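Local structure of thymidylate synthase ThyX (Streptomyces cacaoi subsp. asoensis, 4P5A) at the interface of chains A and B. The protein methylates UMP and dUMP as a flavin-dependent homologue of thymidylate synthase ThyX, working as a homotetramer that binds four FAD molecules. Sequence-based numbering; all coordinates share one arbitrary frame. Chains: chain A/B, Thymidylate synthase ThyX.

Contact 1: the interface of chains A and B. Residues chain A 79, 107, 109, 113, 115, 137, 145, 206, 208; chain B 164, 167.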
loop_
_atom_site.group_PDB
_atom_site.type_symbol
_atom_site.label_atom_id
_atom_site.label_comp_id
_atom_site.label_asym_id
_atom_site.label_seq_id
_atom_site.Cartn_x
_atom_site.Cartn_y
_atom_site.Cartn_z
ATOM N N PHE A 79 -7.479 -12.179 -19.415
ATOM C CA PHE A 79 -6.113 -12.538 -19.083
ATOM C C PHE A 79 -5.186 -11.291 -19.006
ATOM O O PHE A 79 -4.185 -11.311 -18.248
ATOM C CB PHE A 79 -5.507 -13.617 -20.039
ATOM C CG PHE A 79 -5.262 -13.108 -21.458
ATOM C CD1 PHE A 79 -6.299 -13.202 -22.427
ATOM C CD2 PHE A 79 -3.977 -12.553 -21.793
ATOM C CE1 PHE A 79 -6.077 -12.696 -23.722
ATOM C CE2 PHE A 79 -3.762 -12.095 -23.084
ATOM C CZ PHE A 79 -4.788 -12.130 -24.017
ATOM N N TYR A 107 -11.455 -11.846 -27.370
ATOM C CA TYR A 107 -10.252 -11.380 -28.019
ATOM C C TYR A 107 -9.602 -12.547 -28.801
ATOM O O TYR A 107 -9.456 -13.691 -28.300
ATOM C CB TYR A 107 -9.223 -10.901 -26.967
ATOM C CG TYR A 107 -7.863 -10.557 -27.531
ATOM C CD1 TYR A 107 -6.807 -11.503 -27.500
ATOM C CD2 TYR A 107 -7.646 -9.326 -28.114
ATOM C CE1 TYR A 107 -5.554 -11.241 -28.016
ATOM C CE2 TYR A 107 -6.375 -9.048 -28.690
ATOM C CZ TYR A 107 -5.362 -9.957 -28.602
ATOM O OH TYR A 107 -4.114 -9.737 -29.093
ATOM N N PRO A 109 -5.902 -12.686 -31.362
ATOM C CA PRO A 109 -4.786 -11.828 -31.779
ATOM C C PRO A 109 -4.890 -11.505 -33.260
ATOM O O PRO A 109 -5.506 -12.298 -33.987
ATOM C CB PRO A 109 -3.586 -12.688 -31.476
ATOM C CG PRO A 109 -4.050 -14.087 -31.428
ATOM C CD PRO A 109 -5.499 -14.031 -30.946
ATOM N N ARG A 113 0.425 -10.202 -34.652
ATOM C CA ARG A 113 0.838 -10.734 -33.355
ATOM C C ARG A 113 1.781 -11.915 -33.562
ATOM O O ARG A 113 1.503 -12.794 -34.398
ATOM C CB ARG A 113 -0.423 -11.222 -32.638
ATOM C CG ARG A 113 -0.454 -10.736 -31.152
ATOM C CD ARG A 113 0.279 -11.791 -30.444
ATOM N NE ARG A 113 0.124 -11.718 -28.992
ATOM C CZ ARG A 113 0.994 -12.295 -28.182
ATOM N NH1 ARG A 113 2.056 -12.935 -28.700
ATOM N NH2 ARG A 113 0.813 -12.295 -26.873
ATOM N N LEU A 115 3.119 -15.480 -32.979
ATOM C CA LEU A 115 2.385 -16.686 -32.467
ATOM C C LEU A 115 3.249 -17.844 -31.962
ATOM O O LEU A 115 2.732 -18.784 -31.368
ATOM C CB LEU A 115 1.399 -17.229 -33.509
ATOM C CG LEU A 115 0.287 -16.208 -33.877
ATOM C CD1 LEU A 115 -0.634 -16.764 -34.981
ATOM C CD2 LEU A 115 -0.555 -15.674 -32.659
ATOM N N VAL A 137 -5.315 -20.493 -35.112
ATOM C CA VAL A 137 -5.719 -19.760 -33.887
ATOM C C VAL A 137 -7.121 -19.273 -34.038
ATOM O O VAL A 137 -7.956 -19.543 -33.151
ATOM C CB VAL A 137 -4.750 -18.621 -33.582
ATOM C CG1 VAL A 137 -5.412 -17.537 -32.649
ATOM C CG2 VAL A 137 -3.495 -19.186 -33.021
ATOM N N TYR A 145 -14.854 -20.558 -28.294
ATOM C CA TYR A 145 -15.658 -19.439 -27.748
ATOM C C TYR A 145 -17.113 -19.618 -28.057
ATOM O O TYR A 145 -17.998 -19.315 -27.248
ATOM C CB TYR A 145 -15.251 -18.106 -28.338
ATOM C CG TYR A 145 -13.820 -17.686 -28.118
ATOM C CD1 TYR A 145 -12.991 -18.332 -27.173
ATOM C CD2 TYR A 145 -13.283 -16.642 -28.872
ATOM C CE1 TYR A 145 -11.635 -17.930 -27.043
ATOM C CE2 TYR A 145 -11.907 -16.238 -28.740
ATOM C CZ TYR A 145 -11.140 -16.839 -27.800
ATOM O OH TYR A 145 -9.817 -16.398 -27.724
ATOM N N GLN A 206 3.566 -9.779 -21.722
ATOM C CA GLN A 206 2.755 -10.253 -22.820
ATOM C C GLN A 206 2.388 -9.104 -23.732
ATOM O O GLN A 206 2.147 -7.974 -23.284
ATOM C CB GLN A 206 1.550 -10.970 -22.245
ATOM C CG GLN A 206 0.737 -11.598 -23.424
ATOM C CD GLN A 206 -0.025 -12.872 -23.049
ATOM O OE1 GLN A 206 0.144 -13.456 -21.959
ATOM N NE2 GLN A 206 -0.792 -13.390 -24.045
ATOM N N GLU A 208 -0.343 -8.145 -25.189
ATOM C CA GLU A 208 -1.637 -7.511 -24.888
ATOM C C GLU A 208 -1.594 -6.466 -23.762
ATOM O O GLU A 208 -2.091 -5.348 -23.918
ATOM C CB GLU A 208 -2.781 -8.548 -24.662
ATOM C CG GLU A 208 -3.091 -9.207 -26.093
ATOM C CD GLU A 208 -2.183 -10.324 -26.483
ATOM O OE1 GLU A 208 -2.292 -10.761 -27.655
ATOM O OE2 GLU A 208 -1.316 -10.848 -25.717
ATOM N N ILE B 164 -0.695 -17.699 -25.889
ATOM C CA ILE B 164 -1.784 -17.431 -26.761
ATOM C C ILE B 164 -2.715 -18.630 -26.743
ATOM O O ILE B 164 -3.944 -18.421 -26.779
ATOM C CB ILE B 164 -1.277 -17.170 -28.218
ATOM C CG1 ILE B 164 -0.602 -15.807 -28.328
ATOM C CG2 ILE B 164 -2.377 -17.428 -29.274
ATOM C CD1 ILE B 164 -1.610 -14.637 -28.232
ATOM N N LEU B 167 -5.696 -18.662 -24.323
ATOM C CA LEU B 167 -6.876 -17.848 -24.562
ATOM C C LEU B 167 -8.201 -18.605 -24.536
ATOM O O LEU B 167 -9.236 -18.020 -24.228
ATOM C CB LEU B 167 -6.733 -17.085 -25.856
ATOM C CG LEU B 167 -6.183 -15.661 -25.743
ATOM C CD1 LEU B 167 -4.918 -15.681 -24.906
ATOM C CD2 LEU B 167 -5.856 -15.277 -27.238
#
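A knob-in-pocket contact forms where B:Ile164, in helix 162-165, and B:Leu167, in the 3-10 turn 166-168, plug into a socket of chain A with apolar walls (A:Phe79, A:Tyr107, A:Pro109) and a charged floor (A:Arg113 held by A:Glu208). The two methyls of the leucine divide the work. B:Leu167 CD1 sits over one face of the A:Phe79 ring, 3.7 Å from its centroid and displaced toward the CE1 rim, a CH-pi contact. B:Leu167 CD2 points the other way and meets A:Tyr107 CD1 at 3.9 Å, as well as CD of A:Pro109. In A:Phe79, chi1 of 69° puts the ring between the backbone N and the carbonyl carbon, and chi2 of -89° turns its face to the leucine.

B:Ile164 arrives tip to tip with A:Arg113, its CD1 resting on the guanidinium face 3.5 Å from CZ. Side-on, A:Arg113 NE reaches A:Glu208 OE1 at 2.9 Å and NH2 reaches OE2 at 2.8 Å, the latter bond nearly straight at 172°. A second shell steadies the carboxylate: A:Tyr107 OH gives A:Glu208 OE1 a 2.5 Å bond on its anti lone pair, while A:Gln206 NE2 approaches A:Glu208 OE2 from above the carboxylate plane. A:Tyr145 OH, 3.7 Å from B:Leu167 CB, also bonds to A:Tyr107 O at 2.8 Å.

No polar bond crosses this patch, so shape carries the fit. The socket gathers helix 78-84, strand 105-107, the loop through A:Pro109, A:Arg113 and A:Leu115, the long helix 131-157 and the start of helix 207-223.

Contact 2: the interface of chains A and B. Residues chain A 78, 81-82, 85, 94, 170-171; chain B 78, 82, 171.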
loop_
_atom_site.group_PDB
_atom_site.type_symbol
_atom_site.label_atom_id
_atom_site.label_comp_id
_atom_site.label_asym_id
_atom_site.label_seq_id
_atom_site.Cartn_x
_atom_site.Cartn_y
_atom_site.Cartn_z
ATOM N N ILE A 78 -9.880 -10.733 -20.148
ATOM C CA ILE A 78 -9.568 -11.011 -18.756
ATOM C C ILE A 78 -8.120 -11.415 -18.536
ATOM O O ILE A 78 -7.544 -10.944 -17.529
ATOM C CB ILE A 78 -10.530 -12.088 -18.217
ATOM C CG1 ILE A 78 -11.920 -11.518 -18.126
ATOM C CG2 ILE A 78 -10.029 -12.600 -16.885
ATOM C CD1 ILE A 78 -12.963 -12.669 -17.742
ATOM N N VAL A 81 -6.386 -8.084 -18.200
ATOM C CA VAL A 81 -6.807 -7.344 -17.006
ATOM C C VAL A 81 -6.123 -7.927 -15.803
ATOM O O VAL A 81 -5.730 -7.151 -14.899
ATOM C CB VAL A 81 -8.322 -7.436 -16.845
ATOM C CG1 VAL A 81 -8.762 -6.782 -15.518
ATOM C CG2 VAL A 81 -9.063 -6.729 -17.980
ATOM N N ARG A 82 -6.000 -9.277 -15.728
ATOM C CA ARG A 82 -5.164 -9.867 -14.685
ATOM C C ARG A 82 -3.784 -9.251 -14.531
ATOM O O ARG A 82 -3.382 -8.981 -13.379
ATOM C CB ARG A 82 -5.055 -11.443 -14.782
ATOM C CG ARG A 82 -6.471 -12.063 -14.638
ATOM C CD ARG A 82 -6.436 -13.269 -13.641
ATOM N NE ARG A 82 -5.681 -14.365 -14.041
ATOM C CZ ARG A 82 -5.119 -15.199 -13.175
ATOM N NH1 ARG A 82 -4.478 -16.216 -13.648
ATOM N NH2 ARG A 82 -5.128 -14.958 -11.872
ATOM N N MET A 85 -4.081 -5.740 -13.134
ATOM C CA MET A 85 -4.498 -5.638 -11.712
ATOM C C MET A 85 -3.495 -6.144 -10.712
ATOM O O MET A 85 -3.773 -6.113 -9.478
ATOM C CB MET A 85 -5.910 -6.290 -11.598
ATOM C CG MET A 85 -6.867 -5.296 -12.365
ATOM S SD MET A 85 -8.613 -5.949 -12.192
ATOM C CE MET A 85 -8.969 -5.544 -10.593
ATOM N N GLU A 94 -13.943 -2.685 -11.808
ATOM C CA GLU A 94 -14.180 -3.444 -13.029
ATOM C C GLU A 94 -15.636 -3.885 -13.122
ATOM O O GLU A 94 -16.307 -4.143 -12.103
ATOM C CB GLU A 94 -13.285 -4.687 -13.019
ATOM C CG GLU A 94 -13.428 -5.588 -14.254
ATOM C CD GLU A 94 -12.532 -6.818 -14.196
ATOM O OE1 GLU A 94 -11.720 -6.993 -13.237
ATOM O OE2 GLU A 94 -12.579 -7.641 -15.156
ATOM N N PRO A 170 -14.295 -17.994 -21.415
ATOM C CA PRO A 170 -12.807 -18.080 -21.497
ATOM C C PRO A 170 -12.132 -16.813 -20.960
ATOM O O PRO A 170 -12.786 -15.767 -20.856
ATOM C CB PRO A 170 -12.538 -18.200 -23.010
ATOM C CG PRO A 170 -13.763 -17.409 -23.678
ATOM C CD PRO A 170 -14.969 -17.752 -22.720
ATOM N N VAL A 171 -10.848 -16.972 -20.657
ATOM C CA VAL A 171 -10.054 -15.803 -20.222
ATOM C C VAL A 171 -9.869 -14.771 -21.337
ATOM O O VAL A 171 -9.443 -13.662 -21.045
ATOM C CB VAL A 171 -8.733 -16.259 -19.581
ATOM C CG1 VAL A 171 -8.916 -17.203 -18.327
ATOM C CG2 VAL A 171 -7.788 -16.908 -20.609
ATOM N N ILE B 78 -9.517 -19.864 -11.515
ATOM C CA ILE B 78 -9.146 -18.461 -11.789
ATOM C C ILE B 78 -10.209 -17.426 -11.341
ATOM O O ILE B 78 -9.845 -16.393 -10.767
ATOM C CB ILE B 78 -8.881 -18.326 -13.313
ATOM C CG1 ILE B 78 -7.550 -18.999 -13.594
ATOM C CG2 ILE B 78 -8.832 -16.812 -13.747
ATOM C CD1 ILE B 78 -7.232 -19.071 -15.069
ATOM N N ARG B 82 -9.034 -14.408 -8.803
ATOM C CA ARG B 82 -9.264 -12.981 -9.054
ATOM C C ARG B 82 -9.791 -12.290 -7.800
ATOM O O ARG B 82 -9.313 -11.159 -7.568
ATOM C CB ARG B 82 -10.196 -12.666 -10.229
ATOM C CG ARG B 82 -9.646 -13.338 -11.527
ATOM C CD ARG B 82 -9.681 -12.257 -12.673
ATOM N NE ARG B 82 -10.927 -11.811 -13.089
ATOM C CZ ARG B 82 -11.177 -10.587 -13.587
ATOM N NH1 ARG B 82 -12.343 -10.389 -14.048
ATOM N NH2 ARG B 82 -10.301 -9.585 -13.606
ATOM N N VAL B 171 -12.540 -19.562 -17.168
ATOM C CA VAL B 171 -12.172 -18.978 -15.867
ATOM C C VAL B 171 -12.326 -19.966 -14.726
ATOM O O VAL B 171 -11.921 -19.684 -13.552
ATOM C CB VAL B 171 -12.959 -17.693 -15.582
ATOM C CG1 VAL B 171 -12.632 -16.535 -16.604
ATOM C CG2 VAL B 171 -14.451 -17.991 -15.523
#
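Charge pairing links B:Arg82 to A:Glu94, a fork-on-fork grip in which NH1 and NH2 of the arginine each take one carboxylate oxygen. B:Arg82 NH1 donates to A:Glu94 OE2 at 3.0 Å in a fairly straight bond (166°) lying in the guanidinium plane, yet it meets the oxygen from above the carboxylate plane. B:Arg82 NH2 reaches the syn lone pair of A:Glu94 OE1, also at 3.0 Å, by a more bent path. The two flat groups are turned 59° apart, consistent with the uneven geometry. A:Glu94 gets there fully extended, with CG anti to its backbone N (chi1 180°).

The apolar contacts gather around the two-fold axis. A:Arg82 CD touches B:Arg82 CD at 3.5 Å. Both side chains bend at chi2 and chi3, probably helping to keep the like-charged heads apart: A:Arg82 NE lies 5.9 Å from B:Arg82 NE. CG2 of A:Ile78 covers the centre of the B:Arg82 guanidinium face, and B:Ile78 CG2 does likewise nearer the rim of A:Arg82. A:Ile78 crosses B:Val171 at about a right angle, CD1 of the isoleucine 4.0 Å from CG1 of the valine.

Both A:Glu94 and B:Arg82 line 5-bromo-UMP pockets, and A:Glu94 also borders FAD; the contact thus ties subunit pairing to the building of active sites from neighbouring chains.

Contact 3: the interface of chains A and B. Residues chain A 98, 159-163; chain B 113, 115-117, 126.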
loop_
_atom_site.group_PDB
_atom_site.type_symbol
_atom_site.label_atom_id
_atom_site.label_comp_id
_atom_site.label_asym_id
_atom_site.label_seq_id
_atom_site.Cartn_x
_atom_site.Cartn_y
_atom_site.Cartn_z
ATOM N N ARG A 98 -20.658 -11.374 -11.816
ATOM C CA ARG A 98 -21.647 -11.794 -10.793
ATOM C C ARG A 98 -22.919 -10.984 -10.953
ATOM O O ARG A 98 -24.003 -11.460 -10.701
ATOM C CB ARG A 98 -21.097 -11.559 -9.360
ATOM C CG ARG A 98 -19.853 -12.438 -9.065
ATOM C CD ARG A 98 -19.469 -12.279 -7.549
ATOM N NE ARG A 98 -20.485 -12.911 -6.693
ATOM C CZ ARG A 98 -20.794 -12.506 -5.457
ATOM N NH1 ARG A 98 -20.197 -11.420 -4.960
ATOM N NH2 ARG A 98 -21.764 -13.169 -4.753
ATOM N N GLY A 159 -32.062 -20.596 -15.683
ATOM C CA GLY A 159 -32.215 -19.999 -14.413
ATOM C C GLY A 159 -31.019 -20.106 -13.491
ATOM O O GLY A 159 -31.111 -19.784 -12.323
ATOM N N ILE A 160 -29.893 -20.562 -14.012
ATOM C CA ILE A 160 -28.657 -20.672 -13.199
ATOM C C ILE A 160 -28.132 -19.256 -12.947
ATOM O O ILE A 160 -28.086 -18.432 -13.847
ATOM C CB ILE A 160 -27.597 -21.492 -13.944
ATOM C CG1 ILE A 160 -28.095 -22.953 -14.214
ATOM C CG2 ILE A 160 -26.269 -21.588 -13.129
ATOM C CD1 ILE A 160 -28.668 -23.559 -12.938
ATOM N N ALA A 161 -27.648 -19.039 -11.730
ATOM C CA ALA A 161 -27.129 -17.744 -11.315
ATOM C C ALA A 161 -25.932 -17.336 -12.223
ATOM O O ALA A 161 -25.082 -18.180 -12.602
ATOM C CB ALA A 161 -26.712 -17.805 -9.846
ATOM N N ARG A 162 -25.909 -16.035 -12.535
ATOM C CA ARG A 162 -24.835 -15.416 -13.322
ATOM C C ARG A 162 -23.465 -15.790 -12.792
ATOM O O ARG A 162 -22.600 -16.130 -13.586
ATOM C CB ARG A 162 -25.027 -13.893 -13.269
ATOM C CG ARG A 162 -26.120 -13.328 -14.250
ATOM C CD ARG A 162 -26.294 -11.818 -14.069
ATOM N NE ARG A 162 -26.515 -11.457 -12.673
ATOM C CZ ARG A 162 -27.737 -11.206 -12.204
ATOM N NH1 ARG A 162 -27.960 -10.833 -10.929
ATOM N NH2 ARG A 162 -28.741 -11.363 -13.072
ATOM N N GLU A 163 -23.263 -15.801 -11.469
ATOM C CA GLU A 163 -21.911 -16.033 -10.916
ATOM C C GLU A 163 -21.436 -17.483 -11.172
ATOM O O GLU A 163 -20.217 -17.759 -11.221
ATOM C CB GLU A 163 -21.941 -15.633 -9.408
ATOM C CG GLU A 163 -22.677 -16.641 -8.565
ATOM C CD GLU A 163 -22.373 -16.469 -7.074
ATOM O OE1 GLU A 163 -22.712 -17.376 -6.289
ATOM O OE2 GLU A 163 -21.813 -15.426 -6.689
ATOM N N ARG B 113 -23.857 -26.611 -3.399
ATOM C CA ARG B 113 -23.836 -25.194 -3.843
ATOM C C ARG B 113 -25.233 -24.651 -4.223
ATOM O O ARG B 113 -26.031 -25.308 -4.950
ATOM C CB ARG B 113 -22.917 -25.081 -5.047
ATOM C CG ARG B 113 -21.793 -23.999 -4.830
ATOM C CD ARG B 113 -22.368 -22.801 -5.263
ATOM N NE ARG B 113 -21.405 -21.746 -5.570
ATOM C CZ ARG B 113 -21.839 -20.508 -5.749
ATOM N NH1 ARG B 113 -23.124 -20.270 -5.615
ATOM N NH2 ARG B 113 -21.039 -19.523 -6.098
ATOM N N LEU B 115 -27.583 -22.715 -6.552
ATOM C CA LEU B 115 -27.392 -22.427 -7.977
ATOM C C LEU B 115 -28.307 -21.381 -8.577
ATOM O O LEU B 115 -28.123 -21.050 -9.747
ATOM C CB LEU B 115 -27.459 -23.713 -8.824
ATOM C CG LEU B 115 -26.437 -24.801 -8.523
ATOM C CD1 LEU B 115 -26.724 -26.090 -9.357
ATOM C CD2 LEU B 115 -25.049 -24.237 -8.906
ATOM N N ARG B 116 -29.279 -20.894 -7.796
ATOM C CA ARG B 116 -30.236 -19.914 -8.288
ATOM C C ARG B 116 -30.134 -18.628 -7.556
ATOM O O ARG B 116 -29.624 -18.568 -6.437
ATOM C CB ARG B 116 -31.654 -20.432 -8.174
ATOM C CG ARG B 116 -31.881 -21.484 -9.145
ATOM C CD ARG B 116 -33.293 -21.968 -9.160
ATOM N NE ARG B 116 -33.359 -22.868 -10.301
ATOM C CZ ARG B 116 -33.812 -22.540 -11.511
ATOM N NH1 ARG B 116 -34.318 -21.337 -11.778
ATOM N NH2 ARG B 116 -33.814 -23.467 -12.456
ATOM N N GLN B 117 -30.655 -17.584 -8.167
ATOM C CA GLN B 117 -30.582 -16.285 -7.533
ATOM C C GLN B 117 -31.972 -15.684 -7.470
ATOM O O GLN B 117 -32.717 -15.795 -8.404
ATOM C CB GLN B 117 -29.652 -15.356 -8.312
ATOM C CG GLN B 117 -29.395 -14.006 -7.587
ATOM C CD GLN B 117 -28.174 -13.221 -8.135
ATOM O OE1 GLN B 117 -27.801 -12.127 -7.622
ATOM N NE2 GLN B 117 -27.584 -13.748 -9.189
ATOM N N TYR B 126 -28.659 -15.934 -2.834
ATOM C CA TYR B 126 -28.713 -17.184 -3.578
ATOM C C TYR B 126 -29.613 -18.214 -2.850
ATOM O O TYR B 126 -29.724 -18.196 -1.588
ATOM C CB TYR B 126 -27.295 -17.721 -3.934
ATOM C CG TYR B 126 -26.502 -16.677 -4.744
ATOM C CD1 TYR B 126 -26.669 -16.571 -6.150
ATOM C CD2 TYR B 126 -25.671 -15.770 -4.108
ATOM C CE1 TYR B 126 -25.989 -15.570 -6.905
ATOM C CE2 TYR B 126 -24.958 -14.780 -4.831
ATOM C CZ TYR B 126 -25.116 -14.699 -6.252
ATOM O OH TYR B 126 -24.463 -13.725 -6.959
HETATM O O HOH W 1 -24.872 -13.876 -9.742
HETATM O O HOH W 2 -25.935 -10.338 -9.181
HETATM O O HOH W 3 -31.561 -17.886 -10.641
#
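A:Glu163 lays its carboxylate over the ring of B:Tyr126, the planes stacked 13° apart, with OE1 3.5 Å above the ring centre. A:Glu163 OE2 lies 3.2 Å from B:Tyr126 OH, a long hydrogen bond from the hydroxyl. The glutamate starts from a crowded position, CG between its backbone N and carbonyl carbon (chi1 74°), and then runs extended. Two arginines grip it. B:Arg113 comes end-on, almost perpendicular to the carboxylate, both terminal nitrogens converging on A:Glu163 OE1, NH2 at 2.7 Å. A:Arg98 comes side-on, NE and NH2 both donating to A:Glu163 OE2, with NE at 2.8 Å. An alanine in place of A:Glu163 would probably leave both arginines without their shared counter-charge and open a gap over the B:Tyr126 ring.

In this homotetramer, residues 159-161 and the start of helix 162-165 of chain A pack on strands 116-118 and 125-127 and the loop before 116 of chain B. A:Ala161 N donates to B:Leu115 O at 2.9 Å. The A:Arg162 side chain crosses that of B:Gln117 at about a right angle, their flat ends turned 53° apart; water 2 bridges NH1 and OE1. Water 1, in the B:Tyr126 ring plane, lies 2.8 Å from B:Tyr126 OH and 2.7 Å from A:Arg98 O.

Contacts 1 and 2 are neighbours, the centres of their C-alpha atoms about 14 Å apart, and share helix 78-84. Contact 3 lies, centre to centre, about 20 Å from contact 2 and 29 Å from contact 1. Because the interface is two-fold symmetric, helix 162-165 serves both outer contacts, apolar through B:Ile164 in contact 1 and charged through A:Glu163 in contact 3. A:Arg113 and B:Arg113 recur likewise: the guanidinium that holds A:Glu208 within its chain in contact 1 grips A:Glu163 of the partner, as B:Arg113, in contact 3. The twin contacts are likely to brace the interface on both sides of the axis at contact 2, whose centre is about 12 Å from A:Arg193, the likely catalytic arginine.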